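Side-chain contact in alkylhalidase CmlS (Streptomyces venezuelae, PDB 3I3L), which is a flavin-dependent halogenase of chloramphenicol biosynthesis that carries its FAD covalently attached to an aspartate: residues L77-K82 and L135-S140. Sequence-based numbering, arbitrary orientation.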
loop_
_atom_site.group_PDB
_atom_site.type_symbol
_atom_site.label_atom_id
_atom_site.label_comp_id
_atom_site.label_asym_id
_atom_site.label_seq_id
_atom_site.Cartn_x
_atom_site.Cartn_y
_atom_site.Cartn_z
ATOM N N LEU A 77 17.127 -6.775 -3.517
ATOM C CA LEU A 77 17.198 -7.568 -4.729
ATOM C C LEU A 77 18.394 -7.125 -5.582
ATOM O O LEU A 77 18.570 -7.634 -6.692
ATOM C CB LEU A 77 15.936 -7.417 -5.584
ATOM C CG LEU A 77 14.663 -8.154 -5.120
ATOM C CD1 LEU A 77 13.440 -7.687 -5.957
ATOM C CD2 LEU A 77 14.862 -9.669 -5.191
ATOM N N GLY A 78 19.169 -6.146 -5.092
ATOM C CA GLY A 78 20.468 -5.817 -5.715
ATOM C C GLY A 78 20.466 -4.699 -6.721
ATOM O O GLY A 78 21.425 -4.503 -7.466
ATOM N N LEU A 79 19.429 -3.894 -6.709
ATOM C CA LEU A 79 19.308 -2.884 -7.721
ATOM C C LEU A 79 19.820 -1.482 -7.338
ATOM O O LEU A 79 19.701 -0.521 -8.123
ATOM C CB LEU A 79 17.861 -2.860 -8.167
ATOM C CG LEU A 79 17.602 -4.127 -9.000
ATOM C CD1 LEU A 79 16.243 -4.637 -8.702
ATOM C CD2 LEU A 79 17.729 -3.803 -10.394
ATOM N N GLN A 80 20.364 -1.373 -6.136
ATOM C CA GLN A 80 20.746 -0.046 -5.582
ATOM C C GLN A 80 21.628 0.825 -6.491
ATOM O O GLN A 80 21.391 2.028 -6.634
ATOM C CB GLN A 80 21.411 -0.165 -4.235
ATOM C CG GLN A 80 21.278 1.084 -3.495
ATOM C CD GLN A 80 19.815 1.499 -3.367
ATOM O OE1 GLN A 80 18.999 0.803 -2.733
ATOM N NE2 GLN A 80 19.483 2.655 -3.948
ATOM N N GLU A 81 22.655 0.222 -7.068
ATOM C CA GLU A 81 23.589 0.965 -7.900
ATOM C C GLU A 81 22.908 1.412 -9.184
ATOM O O GLU A 81 23.014 2.568 -9.536
ATOM C CB GLU A 81 24.789 0.089 -8.248
ATOM C CG GLU A 81 25.703 -0.185 -7.078
ATOM C CD GLU A 81 27.106 -0.464 -7.563
ATOM O OE1 GLU A 81 27.326 -1.580 -8.116
ATOM O OE2 GLU A 81 27.970 0.449 -7.413
ATOM N N LYS A 82 22.205 0.502 -9.881
ATOM C CA LYS A 82 21.467 0.888 -11.079
ATOM C C LYS A 82 20.478 2.023 -10.780
ATOM O O LYS A 82 20.348 2.979 -11.562
ATOM C CB LYS A 82 20.795 -0.314 -11.765
ATOM C CG LYS A 82 21.725 -1.040 -12.820
ATOM C CD LYS A 82 21.010 -2.120 -13.645
ATOM C CE LYS A 82 20.505 -1.608 -15.070
ATOM N NZ LYS A 82 19.285 -2.385 -15.731
ATOM N N LEU A 135 12.955 -4.631 -15.916
ATOM C CA LEU A 135 12.817 -5.731 -16.831
ATOM C C LEU A 135 14.183 -6.130 -17.445
ATOM O O LEU A 135 14.470 -7.303 -17.605
ATOM C CB LEU A 135 11.768 -5.406 -17.921
ATOM C CG LEU A 135 11.263 -6.652 -18.679
ATOM C CD1 LEU A 135 10.716 -7.742 -17.661
ATOM C CD2 LEU A 135 10.203 -6.279 -19.704
ATOM N N ASP A 136 14.985 -5.134 -17.806
ATOM C CA ASP A 136 16.337 -5.327 -18.313
ATOM C C ASP A 136 17.214 -5.929 -17.243
ATOM O O ASP A 136 18.038 -6.766 -17.517
ATOM C CB ASP A 136 16.914 -3.977 -18.774
ATOM C CG ASP A 136 16.307 -3.505 -20.062
ATOM O OD1 ASP A 136 15.507 -4.242 -20.660
ATOM O OD2 ASP A 136 16.605 -2.364 -20.491
ATOM N N GLU A 137 17.047 -5.498 -15.998
ATOM C CA GLU A 137 17.732 -6.212 -14.936
ATOM C C GLU A 137 17.382 -7.707 -14.943
ATOM O O GLU A 137 18.290 -8.549 -14.880
ATOM C CB GLU A 137 17.508 -5.555 -13.574
ATOM C CG GLU A 137 18.241 -6.252 -12.497
ATOM C CD GLU A 137 19.742 -6.183 -12.688
ATOM O OE1 GLU A 137 20.207 -5.142 -13.204
ATOM O OE2 GLU A 137 20.438 -7.161 -12.288
ATOM N N ALA A 138 16.090 -8.042 -15.086
ATOM C CA ALA A 138 15.653 -9.457 -15.125
ATOM C C ALA A 138 16.381 -10.232 -16.240
ATOM O O ALA A 138 16.934 -11.332 -15.986
ATOM C CB ALA A 138 14.134 -9.600 -15.290
ATOM N N ARG A 139 16.411 -9.638 -17.446
ATOM C CA ARG A 139 17.148 -10.186 -18.592
ATOM C C ARG A 139 18.598 -10.515 -18.239
ATOM O O ARG A 139 19.049 -11.616 -18.475
ATOM C CB ARG A 139 17.136 -9.200 -19.778
ATOM C CG ARG A 139 15.915 -9.329 -20.700
ATOM C CD ARG A 139 16.081 -8.433 -21.919
ATOM N NE ARG A 139 14.799 -8.039 -22.495
ATOM C CZ ARG A 139 14.189 -8.713 -23.455
ATOM N NH1 ARG A 139 14.765 -9.800 -23.957
ATOM N NH2 ARG A 139 13.009 -8.317 -23.918
ATOM N N SER A 140 19.305 -9.540 -17.686
ATOM C CA SER A 140 20.713 -9.654 -17.308
ATOM C C SER A 140 20.968 -10.763 -16.340
ATOM O O SER A 140 22.119 -11.145 -16.151
ATOM C CB SER A 140 21.188 -8.373 -16.634
ATOM O OG SER A 140 21.310 -7.374 -17.614
HETATM O O HOH W 1 22.187 -6.330 -9.895
#
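L79 and K82 meet E137 where the turn after helix 68-76 and the first turn of helix 80-86 face helix 127-140, within the FAD-binding domain; G78, with positive phi, ends the first helix in a Schellman motif. The example illustrates how one glutamate can serve apolar and polar neighbours at once. The apolar part is its aliphatic stem: L79 CD2 lies 3.3 Å from E137 CG and 3.6 Å from E137 CB, the two side chains running past each other in opposite directions, while L79 also touches L40 of helix 33-44.

The electrostatic part uses the carboxylate, which is shared. E137 OE2 forms a salt bridge with R141, one turn further along, and a water 3.1 Å from both E137 OE2 and G78 O donates to each. K82 NZ lies 3.9 Å from E137 OE1, a long salt bridge; K82 CD is 3.2 Å from E137 OE1, and beyond it the chain bends at chi3 (97°), which sets the direction of CE and NZ. Replacing E137 by an alanine would probably cost L79 CD2 its contact with CG and leave K82 and R141 without the carboxylate they share. K82 NZ ends 4.2 Å from D136 CB, with D136 OD2 still 5.5 Å from NZ and salt-bridged instead to K132.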